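Local coordinates for protein putative oxidoreductase FAD-binding subunit (Sulfolobus tokodaii, PDB 4ZOH) that binds FAD and probably relays electrons as the flavoprotein subunit of a molybdopterin-dependent oxidoreductase related to carbon monoxide dehydrogenase, at residues Gly108-Leu113 with Glu159-Ile164; Arg139-Lys144 with Thr152-Pro157; Phe186-Val191 with Ala257-Lys262. One frame throughout, in Å; residues are numbered along the deposited sequence.

Contact 1: Gly108-Leu113 with Glu159-Ile164; sequences GSISHL and ELVTEI. With FAD (flavin-adenine dinucleotide), chain H.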
loop_
_atom_site.group_PDB
_atom_site.type_symbol
_atom_site.label_atom_id
_atom_site.label_comp_id
_atom_site.label_asym_id
_atom_site.label_seq_id
_atom_site.Cartn_x
_atom_site.Cartn_y
_atom_site.Cartn_z
ATOM N N GLY B 108 -35.595 -3.558 24.516
ATOM C CA GLY B 108 -34.612 -2.450 24.550
ATOM C C GLY B 108 -35.288 -1.125 24.221
ATOM O O GLY B 108 -34.861 -0.109 24.691
ATOM N N SER B 109 -36.316 -1.119 23.365
ATOM C CA SER B 109 -36.987 0.159 23.015
ATOM C C SER B 109 -37.666 0.752 24.281
ATOM O O SER B 109 -37.501 1.966 24.608
ATOM C CB SER B 109 -37.995 -0.113 21.897
ATOM O OG SER B 109 -38.717 1.035 21.607
ATOM N N ILE B 110 -38.366 -0.117 25.018
ATOM C CA ILE B 110 -39.090 0.330 26.193
ATOM C C ILE B 110 -38.176 0.520 27.390
ATOM O O ILE B 110 -38.518 1.309 28.269
ATOM C CB ILE B 110 -40.326 -0.537 26.546
ATOM C CG1 ILE B 110 -39.970 -1.896 27.135
ATOM C CG2 ILE B 110 -41.310 -0.686 25.364
ATOM C CD1 ILE B 110 -41.228 -2.596 27.663
ATOM N N SER B 111 -37.029 -0.186 27.452
ATOM C CA SER B 111 -36.076 0.101 28.544
ATOM C C SER B 111 -35.342 1.412 28.279
ATOM O O SER B 111 -34.934 2.102 29.189
ATOM C CB SER B 111 -35.122 -1.036 28.792
ATOM O OG SER B 111 -35.841 -2.249 29.001
ATOM N N HIS B 112 -35.289 1.810 27.016
ATOM C CA HIS B 112 -34.608 3.044 26.651
ATOM C C HIS B 112 -35.474 4.294 26.821
ATOM O O HIS B 112 -34.977 5.320 27.309
ATOM C CB HIS B 112 -34.065 2.909 25.206
ATOM C CG HIS B 112 -33.410 4.150 24.692
ATOM N ND1 HIS B 112 -32.275 4.689 25.273
ATOM C CD2 HIS B 112 -33.706 4.935 23.625
ATOM C CE1 HIS B 112 -31.929 5.776 24.606
ATOM N NE2 HIS B 112 -32.765 5.935 23.588
ATOM N N LEU B 113 -36.749 4.217 26.392
ATOM C CA LEU B 113 -37.756 5.306 26.604
ATOM C C LEU B 113 -37.494 6.649 25.949
ATOM O O LEU B 113 -37.705 7.713 26.557
ATOM C CB LEU B 113 -38.085 5.539 28.077
ATOM C CG LEU B 113 -38.963 4.486 28.748
ATOM C CD1 LEU B 113 -39.303 5.030 30.132
ATOM C CD2 LEU B 113 -40.252 4.190 27.961
ATOM N N GLU B 159 -32.286 -5.747 37.500
ATOM C CA GLU B 159 -33.448 -6.324 36.750
ATOM C C GLU B 159 -33.532 -6.095 35.258
ATOM O O GLU B 159 -33.066 -5.095 34.764
ATOM C CB GLU B 159 -34.781 -6.018 37.436
ATOM C CG GLU B 159 -34.772 -4.766 38.272
ATOM C CD GLU B 159 -36.127 -4.429 38.858
ATOM O OE1 GLU B 159 -36.511 -3.241 38.739
ATOM O OE2 GLU B 159 -36.791 -5.342 39.419
ATOM N N LEU B 160 -34.147 -7.040 34.557
ATOM C CA LEU B 160 -34.390 -6.925 33.152
ATOM C C LEU B 160 -35.862 -7.115 32.800
ATOM O O LEU B 160 -36.490 -8.047 33.268
ATOM C CB LEU B 160 -33.582 -8.002 32.392
ATOM C CG LEU B 160 -32.035 -7.894 32.495
ATOM C CD1 LEU B 160 -31.409 -9.155 31.935
ATOM C CD2 LEU B 160 -31.482 -6.639 31.819
ATOM N N VAL B 161 -36.366 -6.309 31.870
ATOM C CA VAL B 161 -37.553 -6.685 31.118
ATOM C C VAL B 161 -37.409 -8.041 30.434
ATOM O O VAL B 161 -36.477 -8.277 29.634
ATOM C CB VAL B 161 -37.886 -5.595 30.090
ATOM C CG1 VAL B 161 -39.162 -5.938 29.299
ATOM C CG2 VAL B 161 -37.985 -4.253 30.800
ATOM N N THR B 162 -38.345 -8.944 30.686
ATOM C CA THR B 162 -38.270 -10.213 30.014
ATOM C C THR B 162 -39.430 -10.440 29.059
ATOM O O THR B 162 -39.325 -11.321 28.133
ATOM C CB THR B 162 -38.193 -11.395 31.014
ATOM O OG1 THR B 162 -39.220 -11.260 32.015
ATOM C CG2 THR B 162 -36.848 -11.418 31.691
ATOM N N GLU B 163 -40.515 -9.669 29.262
ATOM C CA GLU B 163 -41.791 -9.916 28.534
ATOM C C GLU B 163 -42.693 -8.722 28.485
ATOM O O GLU B 163 -42.782 -7.955 29.441
ATOM C CB GLU B 163 -42.551 -11.096 29.113
ATOM C CG GLU B 163 -43.730 -11.592 28.303
ATOM C CD GLU B 163 -44.375 -12.782 29.007
ATOM O OE1 GLU B 163 -44.977 -12.584 30.077
ATOM O OE2 GLU B 163 -44.271 -13.921 28.519
ATOM N N ILE B 164 -43.323 -8.557 27.335
ATOM C CA ILE B 164 -44.361 -7.567 27.164
ATOM C C ILE B 164 -45.630 -8.356 26.911
ATOM O O ILE B 164 -45.617 -9.351 26.096
ATOM C CB ILE B 164 -44.077 -6.554 26.002
ATOM C CG1 ILE B 164 -42.906 -5.606 26.330
ATOM C CG2 ILE B 164 -45.276 -5.614 25.818
ATOM C CD1 ILE B 164 -41.526 -6.251 26.444
HETATM P PA FAD H . -30.252 -1.611 23.153
HETATM O O1A FAD H . -29.664 -0.472 22.391
HETATM O O2A FAD H . -29.564 -2.905 23.259
HETATM O O5B FAD H . -30.532 -1.165 24.624
HETATM C C5B FAD H . -31.171 0.122 24.885
HETATM C C4B FAD H . -31.306 0.327 26.494
HETATM O O4B FAD H . -32.061 -0.768 27.151
HETATM C C3B FAD H . -29.912 0.231 27.102
HETATM O O3B FAD H . -29.805 1.165 28.148
HETATM C C2B FAD H . -29.779 -1.231 27.590
HETATM O O2B FAD H . -28.853 -1.413 28.668
HETATM C C1B FAD H . -31.154 -1.512 28.092
HETATM N N9A FAD H . -31.805 -2.790 27.828
HETATM C C8A FAD H . -31.885 -3.469 26.686
HETATM N N7A FAD H . -32.667 -4.557 26.870
HETATM C C5A FAD H . -33.086 -4.542 28.158
HETATM C C6A FAD H . -33.921 -5.377 28.930
HETATM N N6A FAD H . -34.469 -6.433 28.334
HETATM N N1A FAD H . -34.138 -5.091 30.227
HETATM C C2A FAD H . -33.633 -3.971 30.808
HETATM N N3A FAD H . -32.833 -3.166 30.102
HETATM C C4A FAD H . -32.544 -3.420 28.775
HETATM N N1 FAD H . -36.895 3.711 17.492
HETATM C C2 FAD H . -38.216 4.102 17.296
HETATM O O2 FAD H . -39.034 3.886 18.167
HETATM N N3 FAD H . -38.603 4.715 16.142
HETATM C C4 FAD H . -37.704 4.983 15.164
HETATM O O4 FAD H . -38.118 5.498 14.121
HETATM C C4X FAD H . -36.353 4.624 15.360
HETATM N N5 FAD H . -35.438 4.888 14.366
HETATM C C5X FAD H . -34.072 4.539 14.590
HETATM C C6 FAD H . -33.148 4.870 13.604
HETATM C C7 FAD H . -31.799 4.515 13.770
HETATM C C7M FAD H . -30.834 4.909 12.630
HETATM C C8 FAD H . -31.382 3.861 14.947
HETATM C C8M FAD H . -29.904 3.468 15.218
HETATM C C9 FAD H . -32.308 3.573 15.966
HETATM C C9A FAD H . -33.655 3.894 15.775
HETATM N N10 FAD H . -34.622 3.622 16.767
HETATM C C10 FAD H . -35.959 3.990 16.524
HETATM C "C1'" FAD H . -34.284 2.972 18.029
HETATM C "C2'" FAD H . -34.353 1.439 17.903
HETATM O "O2'" FAD H . -35.744 1.061 17.847
HETATM C "C3'" FAD H . -33.603 0.709 19.052
HETATM O "O3'" FAD H . -33.469 -0.645 18.613
HETATM C "C4'" FAD H . -34.349 0.726 20.376
HETATM O "O4'" FAD H . -34.657 2.082 20.697
HETATM C "C5'" FAD H . -33.523 0.099 21.520
HETATM O "O5'" FAD H . -33.715 -1.336 21.400
HETATM P P FAD H . -32.464 -2.291 21.325
HETATM O O1P FAD H . -32.951 -3.695 21.477
HETATM O O2P FAD H . -31.647 -1.986 20.128
HETATM O O3P FAD H . -31.769 -1.843 22.671
#
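Ile110 and Ile164 meet tip to tip where the end of helix 106-112 lies over strand 160-167, CD1 of Ile110 stopping 3.7 Å from CG1 of Ile164. Ile110 reaches the strand because its CG1 takes the place between backbone N and carbonyl carbon (chi1 73°), and the long branch then extends away from the helix. Leu123 covers both isoleucines, and Phe143 and Phe146 also pack on Ile110, so a branched hydrocarbon suits this buried position.

The packing is equally close at Ser111, whose OG lies 3.4 Å from Val161 CG2 and is hydrogen-bonded to the carbonyl of Gly107, which satisfies a buried hydroxyl. Only between Ile110 CD1 and Val161 CG1, 4.3 Å apart, is the fit looser. The adenine of FAD lies beside the serine-valine contact, with Ser111 OG 3.3 Å from FAD N3A on the helix side and the backbone of Val161 on the strand side; a small residue suits a place between valine and base.

This is the adenine end of the FAD site in the molybdopterin dehydrogenase FAD-binding domain. The strand backbone reads the edge of the base: FAD N6A donates to Val161 O at 3.0 Å in an almost straight bond (170°), while Val161 N gives a weak, bent one to N1A. Leu160 contributes CD2, 3.5 Å from N1A, as an apolar wall. On the helix, Gly108 has no side chain to hold the diphosphate linkage off, and its C comes within 3.2 Å of FAD O5'.

Just beyond Val161, Thr162 and Glu163 form a classic beta bulge opposite Lys131. In contrast to the packed side, His112 is partly exposed, its ring edge-to-face with Phe151 and its CB 4.0 Å from C4B of the FAD ribose.

Contact 2: Arg139-Lys144 with Thr152-Pro157; sequences RVVNFK and TPDLNP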
loop_
_atom_site.group_PDB
_atom_site.type_symbol
_atom_site.label_atom_id
_atom_site.label_comp_id
_atom_site.label_asym_id
_atom_site.label_seq_id
_atom_site.Cartn_x
_atom_site.Cartn_y
_atom_site.Cartn_z
ATOM N N ARG B 139 -41.856 -9.197 38.657
ATOM C CA ARG B 139 -42.876 -8.142 38.930
ATOM C C ARG B 139 -43.557 -7.748 37.600
ATOM O O ARG B 139 -42.869 -7.427 36.604
ATOM C CB ARG B 139 -42.268 -6.856 39.508
ATOM C CG ARG B 139 -40.842 -6.972 40.027
ATOM C CD ARG B 139 -40.028 -5.704 39.826
ATOM N NE ARG B 139 -40.872 -4.538 39.676
ATOM C CZ ARG B 139 -40.461 -3.306 39.366
ATOM N NH1 ARG B 139 -39.180 -3.026 39.160
ATOM N NH2 ARG B 139 -41.365 -2.332 39.260
ATOM N N VAL B 140 -44.887 -7.755 37.586
ATOM C CA VAL B 140 -45.660 -7.341 36.399
ATOM C C VAL B 140 -46.223 -5.975 36.738
ATOM O O VAL B 140 -46.773 -5.779 37.815
ATOM C CB VAL B 140 -46.732 -8.384 35.953
ATOM C CG1 VAL B 140 -47.370 -8.002 34.622
ATOM C CG2 VAL B 140 -46.127 -9.754 35.812
ATOM N N VAL B 141 -45.974 -5.000 35.876
ATOM C CA VAL B 141 -46.473 -3.645 36.095
ATOM C C VAL B 141 -47.200 -3.200 34.824
ATOM O O VAL B 141 -47.057 -3.816 33.768
ATOM C CB VAL B 141 -45.366 -2.649 36.508
ATOM C CG1 VAL B 141 -44.749 -3.026 37.854
ATOM C CG2 VAL B 141 -44.306 -2.549 35.421
ATOM N N ASN B 142 -47.980 -2.134 34.937
ATOM C CA ASN B 142 -48.717 -1.551 33.811
ATOM C C ASN B 142 -47.770 -0.682 33.030
ATOM O O ASN B 142 -46.955 0.050 33.657
ATOM C CB ASN B 142 -49.868 -0.667 34.326
ATOM C CG ASN B 142 -51.011 -1.483 34.876
ATOM O OD1 ASN B 142 -51.520 -2.399 34.216
ATOM N ND2 ASN B 142 -51.396 -1.183 36.105
ATOM N N PHE B 143 -47.890 -0.731 31.689
ATOM C CA PHE B 143 -46.976 0.075 30.855
ATOM C C PHE B 143 -46.966 1.502 31.392
ATOM O O PHE B 143 -45.874 2.113 31.476
ATOM C CB PHE B 143 -47.229 0.028 29.314
ATOM C CG PHE B 143 -46.251 0.879 28.537
ATOM C CD1 PHE B 143 -44.932 0.432 28.317
ATOM C CD2 PHE B 143 -46.603 2.157 28.099
ATOM C CE1 PHE B 143 -44.006 1.246 27.667
ATOM C CE2 PHE B 143 -45.701 2.972 27.434
ATOM C CZ PHE B 143 -44.391 2.514 27.218
ATOM N N LYS B 144 -48.139 2.008 31.824
ATOM C CA LYS B 144 -48.232 3.412 32.227
ATOM C C LYS B 144 -47.331 3.770 33.386
ATOM O O LYS B 144 -46.752 4.867 33.412
ATOM C CB LYS B 144 -49.666 3.887 32.532
ATOM C CG LYS B 144 -49.671 5.392 32.806
ATOM C CD LYS B 144 -50.948 5.856 33.478
ATOM C CE LYS B 144 -51.026 7.360 33.441
ATOM N NZ LYS B 144 -52.454 7.719 33.634
ATOM N N THR B 152 -36.532 7.181 31.454
ATOM C CA THR B 152 -36.555 6.752 32.869
ATOM C C THR B 152 -37.567 5.620 33.103
ATOM O O THR B 152 -38.701 5.883 33.507
ATOM C CB THR B 152 -36.822 7.930 33.818
ATOM O OG1 THR B 152 -36.089 9.060 33.357
ATOM C CG2 THR B 152 -36.388 7.620 35.276
ATOM N N PRO B 153 -37.157 4.362 32.820
ATOM C CA PRO B 153 -37.977 3.180 33.067
ATOM C C PRO B 153 -37.995 2.833 34.554
ATOM O O PRO B 153 -37.148 3.305 35.287
ATOM C CB PRO B 153 -37.241 2.081 32.290
ATOM C CG PRO B 153 -35.802 2.491 32.392
ATOM C CD PRO B 153 -35.833 3.995 32.264
ATOM N N ASP B 154 -38.966 2.024 34.966
ATOM C CA ASP B 154 -39.105 1.557 36.359
ATOM C C ASP B 154 -38.329 0.262 36.477
ATOM O O ASP B 154 -38.895 -0.858 36.502
ATOM C CB ASP B 154 -40.593 1.352 36.712
ATOM C CG ASP B 154 -40.800 0.569 38.016
ATOM O OD1 ASP B 154 -40.113 0.867 39.016
ATOM O OD2 ASP B 154 -41.635 -0.360 38.027
ATOM N N LEU B 155 -37.012 0.431 36.526
ATOM C CA LEU B 155 -36.080 -0.687 36.540
ATOM C C LEU B 155 -35.027 -0.396 37.560
ATOM O O LEU B 155 -34.484 0.695 37.620
ATOM C CB LEU B 155 -35.412 -0.877 35.167
ATOM C CG LEU B 155 -36.228 -1.611 34.101
ATOM C CD1 LEU B 155 -35.558 -1.456 32.740
ATOM C CD2 LEU B 155 -36.472 -3.079 34.432
ATOM N N ASN B 156 -34.756 -1.378 38.385
ATOM C CA ASN B 156 -33.731 -1.238 39.418
ATOM C C ASN B 156 -32.462 -1.966 38.997
ATOM O O ASN B 156 -32.523 -2.895 38.181
ATOM C CB ASN B 156 -34.247 -1.791 40.753
ATOM C CG ASN B 156 -35.499 -1.094 41.208
ATOM O OD1 ASN B 156 -36.603 -1.595 40.996
ATOM N ND2 ASN B 156 -35.340 0.090 41.792
ATOM N N PRO B 157 -31.309 -1.560 39.554
ATOM C CA PRO B 157 -30.109 -2.352 39.295
ATOM C C PRO B 157 -30.397 -3.797 39.683
ATOM O O PRO B 157 -31.065 -4.033 40.683
ATOM C CB PRO B 157 -29.079 -1.708 40.221
ATOM C CG PRO B 157 -29.571 -0.293 40.372
ATOM C CD PRO B 157 -31.053 -0.466 40.512
#
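Arg139 and Asp154 form a salt bridge between the edge strand 137-142 and the chain that follows strand 152-153. NH2 of the arginine donates to OD2 of the aspartate; the modelled separation of 2.3 Å is too short to be taken literally, so the pairing is safer than its exact length. The carboxylate meets the guanidinium at its edge, but the two planes are turned 71° apart, and as modelled OD2 alone makes the bond. Asp154 swings CG anti to its own N (chi1 167°), which carries the carboxylate across to the strand. Arginine suits the other side because it is long and carries several N-H groups, although its conformation is uncertain in detail: NH1 also makes a salt bridge to OE1 of Glu159, which in turn accepts a hydrogen bond from the backbone N of Asn156, so the arginine and the backbone just past the turn share one acceptor.

Outward from the charges, packing is sparse. CG1 of Val141 lies 4.1 Å from Asp154 OD2, a light apolar border to the carboxylate, and Phe146 of helix 143-146 packs against Val141, Asp154 and Leu155 together. Leu155 starts away from the strand; it touches FAD and Ile132, joining this partly exposed layer to the pocket behind it.

Asp154 also shapes the chain, being the centre of an inverse gamma turn closed by a weak 3.1 Å bond from Leu155 N to Pro153 O. The whole is an inverse gamma turn tied by a side-chain salt bridge to an outermost strand of the antiparallel sheet in the FAD-binding domain.

Contact 3: Phe186-Val191 with Ala257-Lys262; sequences FAIVGV and AEYKKK. With FAD (flavin-adenine dinucleotide), chain H.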
loop_
_atom_site.group_PDB
_atom_site.type_symbol
_atom_site.label_atom_id
_atom_site.label_comp_id
_atom_site.label_asym_id
_atom_site.label_seq_id
_atom_site.Cartn_x
_atom_site.Cartn_y
_atom_site.Cartn_z
ATOM N N PHE B 186 -37.271 8.974 13.439
ATOM C CA PHE B 186 -38.176 8.928 14.560
ATOM C C PHE B 186 -39.443 9.792 14.276
ATOM O O PHE B 186 -39.454 10.713 13.419
ATOM C CB PHE B 186 -37.470 9.529 15.754
ATOM C CG PHE B 186 -36.617 8.542 16.503
ATOM C CD1 PHE B 186 -37.154 7.803 17.550
ATOM C CD2 PHE B 186 -35.253 8.310 16.129
ATOM C CE1 PHE B 186 -36.362 6.897 18.267
ATOM C CE2 PHE B 186 -34.487 7.380 16.839
ATOM C CZ PHE B 186 -35.038 6.691 17.905
ATOM N N ALA B 187 -40.510 9.504 14.990
ATOM C CA ALA B 187 -41.755 10.303 14.863
ATOM C C ALA B 187 -41.612 11.778 15.231
ATOM O O ALA B 187 -41.054 12.070 16.273
ATOM C CB ALA B 187 -42.847 9.680 15.718
ATOM N N ILE B 188 -42.081 12.670 14.349
ATOM C CA ILE B 188 -42.359 14.065 14.698
ATOM C C ILE B 188 -43.650 14.063 15.558
ATOM O O ILE B 188 -43.721 14.711 16.603
ATOM C CB ILE B 188 -42.600 14.966 13.458
ATOM C CG1 ILE B 188 -41.294 15.207 12.654
ATOM C CG2 ILE B 188 -43.206 16.307 13.910
ATOM C CD1 ILE B 188 -41.519 15.564 11.213
ATOM N N VAL B 189 -44.669 13.348 15.087
ATOM C CA VAL B 189 -45.874 13.040 15.865
ATOM C C VAL B 189 -46.264 11.570 15.566
ATOM O O VAL B 189 -46.222 11.148 14.419
ATOM C CB VAL B 189 -47.042 13.988 15.492
ATOM C CG1 VAL B 189 -48.270 13.559 16.282
ATOM C CG2 VAL B 189 -46.696 15.474 15.781
ATOM N N GLY B 190 -46.612 10.804 16.578
ATOM C CA GLY B 190 -47.186 9.483 16.325
ATOM C C GLY B 190 -48.531 9.277 17.007
ATOM O O GLY B 190 -48.671 9.563 18.193
ATOM N N VAL B 191 -49.510 8.757 16.249
ATOM C CA VAL B 191 -50.848 8.450 16.808
ATOM C C VAL B 191 -51.230 6.988 16.510
ATOM O O VAL B 191 -51.276 6.566 15.324
ATOM C CB VAL B 191 -51.976 9.407 16.328
ATOM C CG1 VAL B 191 -53.298 9.112 17.092
ATOM C CG2 VAL B 191 -51.596 10.875 16.484
ATOM N N ALA B 257 -43.703 23.626 18.561
ATOM C CA ALA B 257 -44.697 23.045 19.484
ATOM C C ALA B 257 -46.129 23.257 18.992
ATOM O O ALA B 257 -46.979 22.370 19.115
ATOM C CB ALA B 257 -44.550 23.599 20.902
ATOM N N GLU B 258 -46.380 24.406 18.382
ATOM C CA GLU B 258 -47.698 24.707 17.872
ATOM C C GLU B 258 -48.087 23.861 16.649
ATOM O O GLU B 258 -49.249 23.462 16.500
ATOM C CB GLU B 258 -47.810 26.193 17.521
ATOM C CG GLU B 258 -49.228 26.614 17.148
ATOM C CD GLU B 258 -49.338 28.075 16.753
ATOM O OE1 GLU B 258 -48.281 28.761 16.629
ATOM O OE2 GLU B 258 -50.495 28.533 16.562
ATOM N N TYR B 259 -47.127 23.666 15.749
ATOM C CA TYR B 259 -47.336 22.855 14.576
ATOM C C TYR B 259 -47.634 21.401 14.961
ATOM O O TYR B 259 -48.536 20.793 14.384
ATOM C CB TYR B 259 -46.157 22.943 13.614
ATOM C CG TYR B 259 -46.126 21.810 12.616
ATOM C CD1 TYR B 259 -46.910 21.870 11.421
ATOM C CD2 TYR B 259 -45.322 20.659 12.849
ATOM C CE1 TYR B 259 -46.851 20.844 10.476
ATOM C CE2 TYR B 259 -45.268 19.614 11.917
ATOM C CZ TYR B 259 -46.034 19.699 10.748
ATOM O OH TYR B 259 -46.011 18.698 9.849
ATOM N N LYS B 260 -46.906 20.904 15.958
ATOM C CA LYS B 260 -47.008 19.552 16.426
ATOM C C LYS B 260 -48.388 19.284 17.032
ATOM O O LYS B 260 -48.969 18.227 16.787
ATOM C CB LYS B 260 -45.915 19.267 17.457
ATOM C CG LYS B 260 -44.542 18.960 16.847
ATOM C CD LYS B 260 -43.512 18.972 17.939
ATOM C CE LYS B 260 -42.097 18.874 17.403
ATOM N NZ LYS B 260 -41.321 18.320 18.552
ATOM N N LYS B 261 -48.866 20.224 17.858
ATOM C CA LYS B 261 -50.179 20.149 18.501
ATOM C C LYS B 261 -51.254 20.064 17.399
ATOM O O LYS B 261 -52.066 19.171 17.424
ATOM C CB LYS B 261 -50.381 21.372 19.386
ATOM C CG LYS B 261 -51.435 21.193 20.441
ATOM C CD LYS B 261 -51.815 22.546 21.018
ATOM C CE LYS B 261 -52.864 22.421 22.130
ATOM N NZ LYS B 261 -52.300 21.909 23.410
ATOM N N LYS B 262 -51.187 20.952 16.407
ATOM C CA LYS B 262 -52.046 20.907 15.232
ATOM C C LYS B 262 -51.954 19.580 14.510
ATOM O O LYS B 262 -52.996 18.997 14.156
ATOM C CB LYS B 262 -51.791 22.080 14.273
ATOM C CG LYS B 262 -52.173 23.463 14.841
ATOM C CD LYS B 262 -51.721 24.644 13.975
ATOM C CE LYS B 262 -52.463 24.668 12.629
ATOM N NZ LYS B 262 -51.895 25.619 11.622
HETATM P PA FAD H . -30.252 -1.611 23.153
HETATM O O1A FAD H . -29.664 -0.472 22.391
HETATM O O2A FAD H . -29.564 -2.905 23.259
HETATM O O5B FAD H . -30.532 -1.165 24.624
HETATM C C5B FAD H . -31.171 0.122 24.885
HETATM C C4B FAD H . -31.306 0.327 26.494
HETATM O O4B FAD H . -32.061 -0.768 27.151
HETATM C C3B FAD H . -29.912 0.231 27.102
HETATM O O3B FAD H . -29.805 1.165 28.148
HETATM C C2B FAD H . -29.779 -1.231 27.590
HETATM O O2B FAD H . -28.853 -1.413 28.668
HETATM C C1B FAD H . -31.154 -1.512 28.092
HETATM N N9A FAD H . -31.805 -2.790 27.828
HETATM C C8A FAD H . -31.885 -3.469 26.686
HETATM N N7A FAD H . -32.667 -4.557 26.870
HETATM C C5A FAD H . -33.086 -4.542 28.158
HETATM C C6A FAD H . -33.921 -5.377 28.930
HETATM N N6A FAD H . -34.469 -6.433 28.334
HETATM N N1A FAD H . -34.138 -5.091 30.227
HETATM C C2A FAD H . -33.633 -3.971 30.808
HETATM N N3A FAD H . -32.833 -3.166 30.102
HETATM C C4A FAD H . -32.544 -3.420 28.775
HETATM N N1 FAD H . -36.895 3.711 17.492
HETATM C C2 FAD H . -38.216 4.102 17.296
HETATM O O2 FAD H . -39.034 3.886 18.167
HETATM N N3 FAD H . -38.603 4.715 16.142
HETATM C C4 FAD H . -37.704 4.983 15.164
HETATM O O4 FAD H . -38.118 5.498 14.121
HETATM C C4X FAD H . -36.353 4.624 15.360
HETATM N N5 FAD H . -35.438 4.888 14.366
HETATM C C5X FAD H . -34.072 4.539 14.590
HETATM C C6 FAD H . -33.148 4.870 13.604
HETATM C C7 FAD H . -31.799 4.515 13.770
HETATM C C7M FAD H . -30.834 4.909 12.630
HETATM C C8 FAD H . -31.382 3.861 14.947
HETATM C C8M FAD H . -29.904 3.468 15.218
HETATM C C9 FAD H . -32.308 3.573 15.966
HETATM C C9A FAD H . -33.655 3.894 15.775
HETATM N N10 FAD H . -34.622 3.622 16.767
HETATM C C10 FAD H . -35.959 3.990 16.524
HETATM C "C1'" FAD H . -34.284 2.972 18.029
HETATM C "C2'" FAD H . -34.353 1.439 17.903
HETATM O "O2'" FAD H . -35.744 1.061 17.847
HETATM C "C3'" FAD H . -33.603 0.709 19.052
HETATM O "O3'" FAD H . -33.469 -0.645 18.613
HETATM C "C4'" FAD H . -34.349 0.726 20.376
HETATM O "O4'" FAD H . -34.657 2.082 20.697
HETATM C "C5'" FAD H . -33.523 0.099 21.520
HETATM O "O5'" FAD H . -33.715 -1.336 21.400
HETATM P P FAD H . -32.464 -2.291 21.325
HETATM O O1P FAD H . -32.951 -3.695 21.477
HETATM O O2P FAD H . -31.647 -1.986 20.128
HETATM O O3P FAD H . -31.769 -1.843 22.671
HETATM O O HOH W 1 -41.939 15.660 18.179
#
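Val189 and Lys260 bring the two backbones closest, their CA atoms 6.6 Å apart, where the 186-191 segment meets the first turns of helix 257-276. At Ile188 the backbone angles are helical (phi -73°, psi -48°), consistent with both Ile188 and Val189 pointing at the helix.

Val189 nestles against the helix backbone, with CG2 3.7 Å from the carbonyl O of Lys260. A compact beta-branched residue suits a position this near to a helix; Met263 and Val264, one turn on, also cover it. Ile188 spreads across the helix surface: its CG2 lies 4.2 Å from CG of Lys260, the two side chains crossing at about a right angle, and the same methyl approaches the edge of the Tyr259 ring, 4.4 Å from CE2.

Lysine does two jobs here. Its aliphatic part packs on Ile188, while the chain, extended beyond CG, carries NZ clear of the apolar patch to the carbonyl of Thr250. A water at 2.8 Å from NZ also donates to Ile188 O, so a polar bridge runs beside the hydrocarbon contact. Tyr259 presents its ring to Ile188 and its OH to a backbone group of another protein chain, which places this corner at a subunit interface.

At the other end of 186-191 Phe186 lays a ring face over the flavin, with C4X 3.5 Å above the ring plane and over its centre. The ring is tilted, CZ coming to 3.2 Å from FAD C10 while CG stays 4.0 Å from C4. Strand 189-198 runs between strands 173-179 and 201-210 in the antiparallel sheet of the C-terminal domain, with helix 257-276 packed along it: farther on, Val191 touches Leu267 and Thr268 of that helix.

Contact 1 is core, contact 2 surface, and contact 3 partly buried at a subunit interface. Contacts 1 and 2 are tied by the salt bridge between Glu159 and Arg139, and both reach the five-stranded sheet of the FAD-binding domain, contact 1 through its central strand 160-167 and contact 2 through residues 139-142 of one of its outermost strands. Chemistry follows depth: apolar packing and backbone hydrogen bonds to adenine inside, paired charges outside. Contact 3, in the C-terminal domain about 25 Å from contact 1 between centres, mixes apolar packing with a water bridge. Contacts 1 and 3 nevertheless touch the same FAD, one at its adenine and the other at its flavin ring.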